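Local coordinates for DNA topoisomerase 2-associated protein PAT1 (Saccharomyces cerevisiae, PDB 5LMG) that activates mRNA decapping and represses translation, its C-terminal domain binding a short peptide motif of the decapping enzyme Dcp2, at residues A[248-253]-A[279-284]; A[241-246]-A[294-299]; A[202-207]-A[274-279]; A[283-288]-A[350-355]; A[186-189]-A[193-196]. The protein carries 2 engineered substitutions. All blocks are in the same frame, centred on the assembly; numbering follows the deposited sequence.

Contact 1: residues A[248-253]-A[279-284]; sequences SKIQLI and AFLASL. Engineered in segment 279-284: Ala279 (natural residue Gln).
Ile250 meets Leu281 through its CG2 branch, which stands anti to the backbone N (CG1 has chi1 -63°), while Ile253 reaches the same leucine with CD1. In Ile253 the gamma carbon CG1 lies between the backbone N and the carbonyl carbon (chi1 75°). The chain runs on straight from there, chi2 177°, and carries CD1 to the helix. CD1 of Ile253 stands 3.7 Å from CD2 of Leu281. It also lies 3.7 Å from CD2 of the Phe280 ring, approached obliquely. From the other isoleucine, CG2 of Ile250 touches CD2 of Leu281 at 3.8 Å. One leucine methyl therefore sits against both isoleucines. The contact packs a 3-10 turn, 250-253, in the loop after helix 234-246 onto helix 275-286 of the mainly helical PAT1 domain, whose family is assigned to the TPR clan. All four touching side chains are buried. An alanine in place of Leu281 would probably leave CG2 of Ile250 without its partner on this helix and open a gap beside CD1 of Ile253. Leu281 also touches Ile296 and Val300 of helix 290-322 and Phe352 of helix 329-355. Within helix 275-286, Ser283 OG donates to Phe280 O over 2.9 Å, a carbonyl that also accepts from Leu284 N.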
# COMPACT_ATOMS: atom_id res chain seq x y z
N SER A 248 6.85 10.93 15.00
CA SER A 248 7.67 12.07 14.52
C SER A 248 8.06 11.97 13.01
O SER A 248 8.69 12.90 12.48
CB SER A 248 8.90 12.31 15.40
OG SER A 248 9.98 11.47 15.02
N LYS A 249 7.68 10.86 12.32
CA LYS A 249 7.98 10.62 10.90
C LYS A 249 6.72 10.40 10.02
O LYS A 249 6.87 10.09 8.84
CB LYS A 249 8.96 9.42 10.77
CG LYS A 249 10.33 9.66 11.40
CD LYS A 249 11.10 8.37 11.70
CE LYS A 249 10.74 7.77 13.04
NZ LYS A 249 11.60 6.59 13.36
N ILE A 250 5.50 10.56 10.59
CA ILE A 250 4.21 10.36 9.91
C ILE A 250 4.07 11.22 8.62
O ILE A 250 3.58 10.72 7.61
CB ILE A 250 2.98 10.52 10.87
CG1 ILE A 250 3.02 9.44 11.99
CG2 ILE A 250 1.64 10.45 10.12
CD1 ILE A 250 2.14 9.76 13.29
N GLN A 251 4.54 12.48 8.64
CA GLN A 251 4.50 13.39 7.49
C GLN A 251 5.29 12.85 6.26
O GLN A 251 4.92 13.14 5.12
CB GLN A 251 4.95 14.81 7.91
CG GLN A 251 5.53 15.72 6.81
CD GLN A 251 4.49 16.25 5.84
OE1 GLN A 251 3.53 16.93 6.23
NE2 GLN A 251 4.71 16.01 4.55
N LEU A 252 6.33 12.01 6.50
CA LEU A 252 7.18 11.43 5.45
C LEU A 252 6.44 10.47 4.50
O LEU A 252 6.98 10.09 3.46
CB LEU A 252 8.44 10.78 6.03
CG LEU A 252 9.36 11.66 6.89
CD1 LEU A 252 10.57 10.86 7.37
CD2 LEU A 252 9.84 12.92 6.13
N ILE A 253 5.19 10.10 4.83
CA ILE A 253 4.36 9.25 3.97
C ILE A 253 3.87 10.06 2.73
O ILE A 253 3.51 9.45 1.73
CB ILE A 253 3.21 8.55 4.75
CG1 ILE A 253 2.07 9.53 5.12
CG2 ILE A 253 3.74 7.78 5.99
CD1 ILE A 253 0.87 8.89 5.82
N ALA A 279 -6.06 6.47 3.17
CA ALA A 279 -6.56 5.14 3.54
C ALA A 279 -5.67 4.55 4.64
O ALA A 279 -6.17 4.01 5.62
CB ALA A 279 -6.62 4.22 2.33
N PHE A 280 -4.34 4.72 4.50
CA PHE A 280 -3.39 4.30 5.53
C PHE A 280 -3.65 5.06 6.84
O PHE A 280 -3.72 4.42 7.89
CB PHE A 280 -1.93 4.51 5.08
CG PHE A 280 -0.93 4.40 6.22
CD1 PHE A 280 -0.54 3.15 6.71
CD2 PHE A 280 -0.41 5.54 6.82
CE1 PHE A 280 0.36 3.05 7.77
CE2 PHE A 280 0.47 5.44 7.90
CZ PHE A 280 0.87 4.19 8.37
N LEU A 281 -3.79 6.41 6.77
CA LEU A 281 -4.01 7.27 7.95
C LEU A 281 -5.32 6.93 8.65
O LEU A 281 -5.37 6.99 9.86
CB LEU A 281 -3.97 8.76 7.58
CG LEU A 281 -2.60 9.36 7.23
CD1 LEU A 281 -2.75 10.75 6.64
CD2 LEU A 281 -1.67 9.42 8.47
N ALA A 282 -6.36 6.54 7.87
CA ALA A 282 -7.67 6.15 8.39
C ALA A 282 -7.54 4.84 9.17
O ALA A 282 -8.05 4.75 10.28
CB ALA A 282 -8.67 5.99 7.25
N SER A 283 -6.79 3.85 8.63
CA SER A 283 -6.60 2.58 9.33
C SER A 283 -5.72 2.73 10.58
O SER A 283 -6.01 2.10 11.60
CB SER A 283 -6.07 1.49 8.40
OG SER A 283 -4.72 1.74 8.04
N LEU A 284 -4.69 3.61 10.52
CA LEU A 284 -3.80 3.89 11.66
C LEU A 284 -4.60 4.55 12.79
O LEU A 284 -4.54 4.08 13.93
CB LEU A 284 -2.60 4.77 11.21
CG LEU A 284 -1.46 5.03 12.23
CD1 LEU A 284 -0.64 3.76 12.54
CD2 LEU A 284 -0.56 6.15 11.75

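Contact 2: residues A[241-246]-A[294-299]; sequences KLFTSL and RIIIDE
Phe243 points its ring at two consecutive isoleucines, Ile295 and Ile296. Its CG is anti to the backbone N (chi1 -165°), and this sends the far end of the ring across to helix 290-322. CE2 lies 3.7 Å from CG1 of Ile296, which comes in at the ring edge, near its plane. CD1 of Ile296 also reaches that edge. On Ile295, CB lies in the ring plane beyond CZ, 3.8 Å away. CG2 of Ile295 approaches CZ obliquely at 3.8 Å, and its CD1 is 3.8 Å from CE1. Ile295 has CG2 anti to its backbone N and CG1 beside it, chi1 -67°, and both branches reach the ring. Ile296 has much the same first torsion but presents CG1 and CD1. The local axes of helix 241-246 and helix 294-299 run in the same general direction, crossing at 26°, and their closest approach is 12.4 Å. That wide spacing is bridged by the long aromatic side chain. The two helices, 234-246 and 290-322, lie in the mainly helical region of the PAT1 family, assigned to the TPR clan. An alanine in place of Phe243 would probably open a gap between them and leave Ile295 and Ile296 without their aromatic neighbour. The ring also meets His292 edge-to-face. Further along, Glu299 accepts from Ser248 N through OE2 and from Ile250 N through OE1. The bound Dcp2 peptide lies against helix 290-322: outside the two segments, an acidic side chain of the peptide pairs with Arg294 NE in a salt bridge, and an apolar one packs on Ile297.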
# COMPACT_ATOMS: atom_id res chain seq x y z
N LYS A 241 3.80 -0.77 19.23
CA LYS A 241 5.18 -0.99 18.74
C LYS A 241 5.34 -0.39 17.33
O LYS A 241 6.33 0.29 17.06
CB LYS A 241 5.55 -2.49 18.74
CG LYS A 241 5.77 -3.06 20.14
CD LYS A 241 6.00 -4.57 20.10
CE LYS A 241 5.36 -5.29 21.28
NZ LYS A 241 6.03 -4.97 22.57
N LEU A 242 4.34 -0.60 16.46
CA LEU A 242 4.28 -0.03 15.11
C LEU A 242 4.22 1.50 15.20
O LEU A 242 4.93 2.19 14.45
CB LEU A 242 3.05 -0.54 14.35
CG LEU A 242 2.88 -0.02 12.93
CD1 LEU A 242 3.90 -0.65 11.98
CD2 LEU A 242 1.47 -0.26 12.43
N PHE A 243 3.37 2.03 16.11
CA PHE A 243 3.20 3.47 16.30
C PHE A 243 4.53 4.14 16.69
O PHE A 243 4.85 5.20 16.15
CB PHE A 243 2.09 3.77 17.33
CG PHE A 243 1.62 5.21 17.30
CD1 PHE A 243 2.26 6.18 18.08
CD2 PHE A 243 0.55 5.59 16.51
CE1 PHE A 243 1.84 7.52 18.04
CE2 PHE A 243 0.13 6.93 16.47
CZ PHE A 243 0.77 7.88 17.24
N THR A 244 5.31 3.49 17.58
CA THR A 244 6.63 3.93 18.05
C THR A 244 7.61 4.11 16.87
O THR A 244 8.31 5.12 16.83
CB THR A 244 7.17 2.96 19.12
OG1 THR A 244 6.22 2.86 20.17
CG2 THR A 244 8.51 3.40 19.71
N SER A 245 7.64 3.16 15.91
CA SER A 245 8.53 3.23 14.75
C SER A 245 8.17 4.36 13.76
O SER A 245 9.04 4.77 12.99
CB SER A 245 8.61 1.89 14.03
OG SER A 245 7.37 1.50 13.48
N LEU A 246 6.92 4.89 13.81
CA LEU A 246 6.41 5.95 12.94
C LEU A 246 6.36 7.33 13.55
O LEU A 246 6.37 8.32 12.81
CB LEU A 246 5.00 5.59 12.43
CG LEU A 246 4.90 4.39 11.49
CD1 LEU A 246 3.45 4.02 11.25
CD2 LEU A 246 5.63 4.66 10.20
N ARG A 294 -4.34 12.11 18.49
CA ARG A 294 -3.86 13.46 18.76
C ARG A 294 -2.54 13.69 18.03
O ARG A 294 -2.38 14.72 17.38
CB ARG A 294 -3.66 13.68 20.26
CG ARG A 294 -4.97 13.89 21.05
CD ARG A 294 -4.67 13.99 22.53
NE ARG A 294 -4.33 15.35 22.94
CZ ARG A 294 -3.09 15.80 23.12
NH1 ARG A 294 -2.05 15.00 22.93
NH2 ARG A 294 -2.88 17.05 23.51
N ILE A 295 -1.60 12.72 18.15
CA ILE A 295 -0.29 12.75 17.50
C ILE A 295 -0.46 12.69 15.97
O ILE A 295 0.16 13.50 15.29
CB ILE A 295 0.65 11.62 18.03
CG1 ILE A 295 1.04 11.85 19.52
CG2 ILE A 295 1.91 11.46 17.13
CD1 ILE A 295 1.42 10.63 20.27
N ILE A 296 -1.29 11.74 15.44
CA ILE A 296 -1.54 11.60 13.99
C ILE A 296 -2.02 12.92 13.36
O ILE A 296 -1.40 13.39 12.40
CB ILE A 296 -2.44 10.39 13.60
CG1 ILE A 296 -1.83 9.04 14.09
CG2 ILE A 296 -2.71 10.36 12.06
CD1 ILE A 296 -2.88 7.87 14.31
N ILE A 297 -3.12 13.53 13.93
CA ILE A 297 -3.73 14.81 13.51
C ILE A 297 -2.67 15.91 13.53
O ILE A 297 -2.59 16.69 12.58
CB ILE A 297 -4.97 15.19 14.41
CG1 ILE A 297 -6.26 14.50 13.92
CG2 ILE A 297 -5.19 16.72 14.48
CD1 ILE A 297 -7.01 15.23 12.72
N ASP A 298 -1.88 15.99 14.63
CA ASP A 298 -0.84 17.01 14.75
C ASP A 298 0.21 16.88 13.63
O ASP A 298 0.57 17.88 13.01
CB ASP A 298 -0.17 16.93 16.15
CG ASP A 298 0.88 17.99 16.32
OD1 ASP A 298 0.53 19.18 16.23
OD2 ASP A 298 2.07 17.63 16.41
N GLU A 299 0.67 15.65 13.37
CA GLU A 299 1.72 15.38 12.39
C GLU A 299 1.30 15.63 10.94
O GLU A 299 2.15 16.00 10.13
CB GLU A 299 2.32 13.97 12.57
CG GLU A 299 3.24 13.89 13.79
CD GLU A 299 4.18 12.69 13.87
OE1 GLU A 299 4.82 12.35 12.85
OE2 GLU A 299 4.33 12.15 14.99

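Contact 3: residues A[202-207]-A[274-279]; sequences IGLNLI and EAYIWA. Engineered in segment 274-279: Ala279 (natural residue Gln). With EDO (1,2-ethanediol), chain J; EDO (1,2-ethanediol), chain H.
Tyr276 takes Leu204 and Asn205 against its side chain. CD2 of Leu204 lies 3.9 Å from CD2 of the Tyr276 ring, reaching it obliquely, and also rests near Ile277. Asn205 brings OD1 to 3.3 Å from CB of Tyr276, with its amide plane at 90° to the ring. The tyrosine CG stands between its own backbone N and carbonyl carbon, chi1 74°, and this places the ring beside helix 201-216. CG1 of Ile277 lies 3.6 Å above the plane of the Tyr276 ring on one face, offset toward the rim. A water joins the two helices. It donates to Asn205 OD1 over 2.8 Å and to Tyr276 O over 2.6 Å. A bound 1,2-ethanediol, probably from the crystallisation liquor, lies beside this water and donates through O1 to Asn205 O at 2.7 Å.

In the second shell, Asn205 ND2 is bonded to Gln161 OE1 of helix 151-174, which fixes how the amide is turned. Lys201 makes a cation-pi contact with the Tyr276 ring. The segment axes are 9.8 Å apart at an angle of 36°: a same-direction crossing of helices 201-216 and 275-286, with a water between them, within the mainly helical PAT1 family region.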
# COMPACT_ATOMS: atom_id res chain seq x y z
N ILE A 202 3.94 0.67 -2.29
CA ILE A 202 3.77 -0.77 -2.01
C ILE A 202 3.90 -1.03 -0.50
O ILE A 202 3.06 -1.73 0.06
CB ILE A 202 4.73 -1.67 -2.85
CG1 ILE A 202 4.63 -1.39 -4.39
CG2 ILE A 202 4.55 -3.18 -2.53
CD1 ILE A 202 3.21 -1.57 -5.06
N GLY A 203 4.95 -0.48 0.11
CA GLY A 203 5.21 -0.60 1.54
C GLY A 203 4.04 -0.11 2.36
O GLY A 203 3.54 -0.85 3.21
N LEU A 204 3.56 1.12 2.05
CA LEU A 204 2.42 1.73 2.73
C LEU A 204 1.15 0.90 2.60
O LEU A 204 0.47 0.67 3.60
CB LEU A 204 2.19 3.18 2.28
CG LEU A 204 1.39 4.05 3.26
CD1 LEU A 204 2.22 4.39 4.52
CD2 LEU A 204 0.92 5.32 2.59
N ASN A 205 0.83 0.45 1.36
CA ASN A 205 -0.35 -0.38 1.10
C ASN A 205 -0.28 -1.73 1.81
O ASN A 205 -1.30 -2.19 2.32
CB ASN A 205 -0.60 -0.54 -0.38
CG ASN A 205 -1.05 0.73 -1.08
OD1 ASN A 205 -1.43 1.73 -0.46
ND2 ASN A 205 -1.01 0.71 -2.40
N LEU A 206 0.92 -2.35 1.90
CA LEU A 206 1.09 -3.61 2.62
C LEU A 206 0.83 -3.43 4.12
O LEU A 206 0.19 -4.29 4.72
CB LEU A 206 2.48 -4.23 2.39
CG LEU A 206 2.65 -5.02 1.10
CD1 LEU A 206 4.11 -5.25 0.77
CD2 LEU A 206 1.93 -6.35 1.18
N ILE A 207 1.27 -2.29 4.70
CA ILE A 207 1.04 -1.98 6.12
C ILE A 207 -0.46 -1.79 6.36
O ILE A 207 -1.00 -2.41 7.28
CB ILE A 207 1.92 -0.81 6.65
CG1 ILE A 207 3.43 -1.16 6.56
CG2 ILE A 207 1.54 -0.43 8.10
CD1 ILE A 207 4.39 0.05 6.54
N GLU A 274 -3.56 10.52 -4.06
CA GLU A 274 -3.04 10.28 -2.71
C GLU A 274 -4.06 9.58 -1.81
O GLU A 274 -3.89 9.56 -0.57
CB GLU A 274 -2.49 11.58 -2.09
CG GLU A 274 -1.22 12.05 -2.78
CD GLU A 274 -0.33 13.05 -2.08
OE1 GLU A 274 -0.85 13.89 -1.31
OE2 GLU A 274 0.90 13.04 -2.34
N ALA A 275 -5.10 8.94 -2.42
CA ALA A 275 -6.15 8.18 -1.73
C ALA A 275 -5.58 7.09 -0.83
O ALA A 275 -6.05 6.94 0.30
CB ALA A 275 -7.13 7.58 -2.73
N TYR A 276 -4.53 6.37 -1.30
CA TYR A 276 -3.84 5.32 -0.53
C TYR A 276 -3.16 5.88 0.75
O TYR A 276 -2.98 5.13 1.71
CB TYR A 276 -2.81 4.58 -1.42
CG TYR A 276 -1.56 5.38 -1.72
CD1 TYR A 276 -1.58 6.40 -2.66
CD2 TYR A 276 -0.36 5.10 -1.07
CE1 TYR A 276 -0.44 7.16 -2.92
CE2 TYR A 276 0.79 5.85 -1.32
CZ TYR A 276 0.75 6.88 -2.26
OH TYR A 276 1.86 7.63 -2.54
N ILE A 277 -2.77 7.17 0.75
CA ILE A 277 -2.14 7.80 1.93
C ILE A 277 -3.21 8.02 3.00
O ILE A 277 -2.98 7.68 4.16
CB ILE A 277 -1.37 9.12 1.59
CG1 ILE A 277 -0.24 8.86 0.56
CG2 ILE A 277 -0.82 9.76 2.87
CD1 ILE A 277 0.43 10.11 -0.04
N TRP A 278 -4.36 8.61 2.59
CA TRP A 278 -5.48 8.86 3.51
C TRP A 278 -6.11 7.56 3.99
O TRP A 278 -6.60 7.52 5.11
CB TRP A 278 -6.51 9.83 2.90
CG TRP A 278 -5.94 11.18 2.58
CD1 TRP A 278 -5.59 11.65 1.35
CD2 TRP A 278 -5.53 12.19 3.53
NE1 TRP A 278 -5.01 12.90 1.46
CE2 TRP A 278 -4.95 13.24 2.79
CE3 TRP A 278 -5.59 12.30 4.93
CZ2 TRP A 278 -4.46 14.41 3.41
CZ3 TRP A 278 -5.09 13.44 5.54
CH2 TRP A 278 -4.53 14.48 4.79
N ALA A 279 -6.06 6.47 3.17
CA ALA A 279 -6.56 5.14 3.54
C ALA A 279 -5.67 4.55 4.64
O ALA A 279 -6.17 4.01 5.62
CB ALA A 279 -6.62 4.22 2.33
C1 EDO J . -4.63 -0.88 1.11
O1 EDO J . -3.51 -1.69 0.84
C2 EDO J . -4.46 0.45 0.35
O2 EDO J . -5.29 1.43 0.94
C1 EDO H . 1.51 17.01 -0.90
O1 EDO H . 0.31 16.48 -0.35
C2 EDO H . 2.69 16.08 -0.53
O2 EDO H . 2.61 14.83 -1.21
O HOH W 1 -2.54 2.56 1.93

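Contact 4: residues A[283-288]-A[350-355]; sequences SLAASG and NLFLNV. Engineered in segment 283-288: Ala286 (natural residue Leu). With EDO (1,2-ethanediol), chain L.
Ala285 and Val355 meet in a small apolar contact between the C-terminal end of helix 275-286 and the last turns of helix 329-355. It is partly buried, with Val355 toward its outer side and Phe352 toward the interior. CG1 of Val355 is the atom that does most of the touching. It lies 3.7 Å from CB of Ala285 and 3.8 Å from CB of Ala286, so it rests against both methyls. It also sits 3.4 Å from the backbone N of Ala286, which brings the valine close to the main chain itself. The CA atoms of Ala286 and Val355 are 5.7 Å apart. Ala286 is an engineered residue, a leucine in the natural protein, so the contact of its CB describes the altered chain.

Deeper in, CE1 of Phe352 stands 4.0 Å from CB of Ala285, and the methyl approaches the ring obliquely. Phe352 has CG anti to its backbone N, chi1 168°, and this carries the ring inward from its helix. There it packs on Leu281 of helix 275-286 and on Ile296, Val300 and Ile304 of helix 290-322. Just past the helix end, Ser287 O accepts from O2 of a bound 1,2-ethanediol, probably from the crystallisation liquor, at 2.8 Å. Ala285 O accepts from Gln293 NE2, a link to helix 290-322. Asn350 and Leu353 touch strand 358-361. The arrangement is close packing of two helix ends, through natural Ala285 and engineered Ala286, in a mainly helical domain, with an aromatic ring filling the core beneath.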
# COMPACT_ATOMS: atom_id res chain seq x y z
N SER A 283 -6.79 3.85 8.63
CA SER A 283 -6.60 2.58 9.33
C SER A 283 -5.72 2.73 10.58
O SER A 283 -6.01 2.10 11.60
CB SER A 283 -6.07 1.49 8.40
OG SER A 283 -4.72 1.74 8.04
N LEU A 284 -4.69 3.61 10.52
CA LEU A 284 -3.80 3.89 11.66
C LEU A 284 -4.60 4.55 12.79
O LEU A 284 -4.54 4.08 13.93
CB LEU A 284 -2.60 4.77 11.21
CG LEU A 284 -1.46 5.03 12.23
CD1 LEU A 284 -0.64 3.76 12.54
CD2 LEU A 284 -0.56 6.15 11.75
N ALA A 285 -5.43 5.57 12.46
CA ALA A 285 -6.28 6.28 13.41
C ALA A 285 -7.36 5.40 14.07
O ALA A 285 -7.57 5.51 15.28
CB ALA A 285 -6.92 7.49 12.75
N ALA A 286 -8.03 4.54 13.27
CA ALA A 286 -9.11 3.62 13.66
C ALA A 286 -8.70 2.62 14.73
O ALA A 286 -9.52 2.31 15.58
CB ALA A 286 -9.68 2.90 12.44
N SER A 287 -7.44 2.13 14.69
CA SER A 287 -6.90 1.17 15.66
C SER A 287 -6.17 1.86 16.84
O SER A 287 -5.69 1.17 17.73
CB SER A 287 -5.99 0.16 14.97
OG SER A 287 -6.74 -0.79 14.23
N GLY A 288 -6.11 3.19 16.84
CA GLY A 288 -5.44 3.95 17.89
C GLY A 288 -6.35 4.49 18.98
O GLY A 288 -7.54 4.72 18.74
N ASN A 350 -12.32 12.74 4.13
CA ASN A 350 -13.37 12.28 5.05
C ASN A 350 -13.23 10.82 5.46
O ASN A 350 -13.66 10.47 6.55
CB ASN A 350 -14.78 12.58 4.52
CG ASN A 350 -15.17 14.00 4.80
OD1 ASN A 350 -15.00 14.51 5.91
ND2 ASN A 350 -15.69 14.69 3.80
N LEU A 351 -12.56 9.98 4.65
CA LEU A 351 -12.25 8.59 5.01
C LEU A 351 -11.43 8.59 6.32
O LEU A 351 -11.74 7.85 7.25
CB LEU A 351 -11.47 7.88 3.87
CG LEU A 351 -10.95 6.44 4.12
CD1 LEU A 351 -12.10 5.47 4.45
CD2 LEU A 351 -10.19 5.92 2.91
N PHE A 352 -10.43 9.50 6.39
CA PHE A 352 -9.56 9.67 7.55
C PHE A 352 -10.28 10.36 8.71
O PHE A 352 -10.25 9.84 9.81
CB PHE A 352 -8.28 10.42 7.15
CG PHE A 352 -7.40 10.91 8.29
CD1 PHE A 352 -6.91 10.03 9.24
CD2 PHE A 352 -7.04 12.25 8.38
CE1 PHE A 352 -6.07 10.48 10.28
CE2 PHE A 352 -6.21 12.70 9.42
CZ PHE A 352 -5.73 11.81 10.35
N LEU A 353 -10.92 11.52 8.45
CA LEU A 353 -11.58 12.34 9.47
C LEU A 353 -12.73 11.64 10.19
O LEU A 353 -12.79 11.72 11.43
CB LEU A 353 -12.06 13.70 8.91
CG LEU A 353 -10.99 14.71 8.48
CD1 LEU A 353 -11.65 15.94 7.86
CD2 LEU A 353 -10.11 15.13 9.67
N ASN A 354 -13.66 10.98 9.43
CA ASN A 354 -14.84 10.28 9.98
C ASN A 354 -14.49 9.24 11.03
O ASN A 354 -15.21 9.10 12.01
CB ASN A 354 -15.72 9.68 8.89
CG ASN A 354 -16.31 10.67 7.91
OD1 ASN A 354 -16.31 11.90 8.08
ND2 ASN A 354 -16.85 10.14 6.85
N VAL A 355 -13.38 8.53 10.82
CA VAL A 355 -12.83 7.50 11.71
C VAL A 355 -12.59 8.08 13.14
O VAL A 355 -12.79 7.39 14.14
CB VAL A 355 -11.57 6.91 11.01
CG1 VAL A 355 -10.46 6.58 11.99
CG2 VAL A 355 -11.94 5.71 10.13
C1 EDO L . -3.23 0.61 21.70
O1 EDO L . -1.85 0.76 21.47
C2 EDO L . -4.01 1.21 20.51
O2 EDO L . -5.28 0.62 20.41

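Contact 5: residues A[186-189]-A[193-196]; sequences LQLI and NVSF
Ile189 and Val194 are the nearest residues across a tight turn, their CA atoms 6.1 Å apart; Val194 points at the preceding helix while Ile189 points away. Segment 186-189 is helical and belongs to helix 178-191. After three intervening residues, Asn193 is at the N-cap position and the chain turns straight into the short helix 194-197. The backbone of Asn193 is extended, psi 104°, which breaks one helix from the next. Its side chain closes the new one. OD1 of Asn193 accepts from the backbone N of Phe196 over 3.0 Å. The N-H points to the oxygen at 155°, and the donor sits above the carbonyl plane of the amide. This satisfies an N-H of the first turn that has no carbonyl of a preceding turn to bond.

Val194 carries the packing. Its CG2, anti to its own carbonyl carbon, reaches back to CA of Ile189 at 3.8 Å and lies 4.3 Å from Ile189 CG1. Its CG1, anti to the backbone N with chi1 -173°, turns toward Leu188, whose CD2 is 4.5 Å away. The side-chain pairs are loose, and the closest approach is to the backbone CA of Ile189.

Asn191 ND2 bonds to Gln187 O, and Asn192 ND2 to Leu188 O, at the end of helix 178-191. Around the pair, Val194 packs on Leu242 and Ser245 of helix 234-246, and Ile189 also lies on Leu242. Leu188 touches Leu132 in a loop.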
# COMPACT_ATOMS: atom_id res chain seq x y z
N LEU A 186 4.82 -8.34 13.35
CA LEU A 186 6.08 -8.42 14.08
C LEU A 186 7.23 -8.65 13.12
O LEU A 186 8.27 -8.02 13.29
CB LEU A 186 6.05 -9.51 15.16
CG LEU A 186 5.28 -9.17 16.45
CD1 LEU A 186 5.15 -10.40 17.35
CD2 LEU A 186 5.95 -8.02 17.20
N GLN A 187 7.03 -9.49 12.07
CA GLN A 187 8.04 -9.73 11.02
C GLN A 187 8.41 -8.41 10.33
O GLN A 187 9.59 -8.14 10.12
CB GLN A 187 7.53 -10.75 9.97
CG GLN A 187 7.55 -12.22 10.41
CD GLN A 187 8.93 -12.83 10.51
OE1 GLN A 187 9.82 -12.58 9.69
NE2 GLN A 187 9.11 -13.70 11.49
N LEU A 188 7.39 -7.58 10.03
CA LEU A 188 7.56 -6.28 9.38
C LEU A 188 8.34 -5.28 10.25
O LEU A 188 9.34 -4.72 9.80
CB LEU A 188 6.18 -5.73 8.98
CG LEU A 188 6.15 -4.35 8.34
CD1 LEU A 188 5.49 -4.40 7.00
CD2 LEU A 188 5.45 -3.36 9.24
N ILE A 189 7.89 -5.08 11.50
CA ILE A 189 8.44 -4.11 12.46
C ILE A 189 9.89 -4.46 12.91
O ILE A 189 10.72 -3.56 13.03
CB ILE A 189 7.44 -3.98 13.66
CG1 ILE A 189 6.08 -3.41 13.18
CG2 ILE A 189 7.99 -3.12 14.79
CD1 ILE A 189 4.85 -3.82 14.11
N ASN A 193 13.21 -0.99 8.65
CA ASN A 193 13.07 0.39 9.08
C ASN A 193 11.66 0.70 8.54
O ASN A 193 11.48 0.82 7.32
CB ASN A 193 14.12 1.29 8.40
CG ASN A 193 14.04 2.75 8.78
OD1 ASN A 193 12.98 3.40 8.71
ND2 ASN A 193 15.16 3.31 9.17
N VAL A 194 10.66 0.73 9.45
CA VAL A 194 9.24 0.95 9.13
C VAL A 194 9.02 2.30 8.42
O VAL A 194 8.30 2.34 7.42
CB VAL A 194 8.31 0.75 10.37
CG1 VAL A 194 6.83 0.81 9.97
CG2 VAL A 194 8.60 -0.58 11.06
N SER A 195 9.68 3.38 8.89
CA SER A 195 9.57 4.70 8.27
C SER A 195 10.02 4.67 6.78
O SER A 195 9.36 5.30 5.95
CB SER A 195 10.35 5.75 9.05
OG SER A 195 10.24 7.01 8.41
N PHE A 196 11.10 3.92 6.45
CA PHE A 196 11.52 3.76 5.06
C PHE A 196 10.40 3.09 4.25
O PHE A 196 10.09 3.56 3.16
CB PHE A 196 12.86 2.99 4.91
CG PHE A 196 13.16 2.62 3.46
CD1 PHE A 196 13.52 3.60 2.53
CD2 PHE A 196 13.01 1.31 3.01
CE1 PHE A 196 13.75 3.27 1.19
CE2 PHE A 196 13.25 0.98 1.67
CZ PHE A 196 13.62 1.96 0.76

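Overall arrangement
Helix 275-286 joins contacts 1, 3 and 4: contacts 1 and 3 have centres about 8 Å apart and share Ala279, while contacts 1 and 4, about 10 Å apart, share Ser283 and Leu284. Contacts 1 and 2, centres about 8 Å apart, meet through Glu299. Contact 2 meets contact 4 where Ile296 CG2 lies 3.8 Å from Phe352 CZ. Contact 5 stands farther off, its centre about 14 Å from that of contact 2, but Leu242 CD1 packs on Val194 CG1 at 3.8 Å. Contacts 4 and 5 do not touch. The Dcp2 peptide lies at contact 2 against helix 290-322, which also touches residues of contacts 1 and 4.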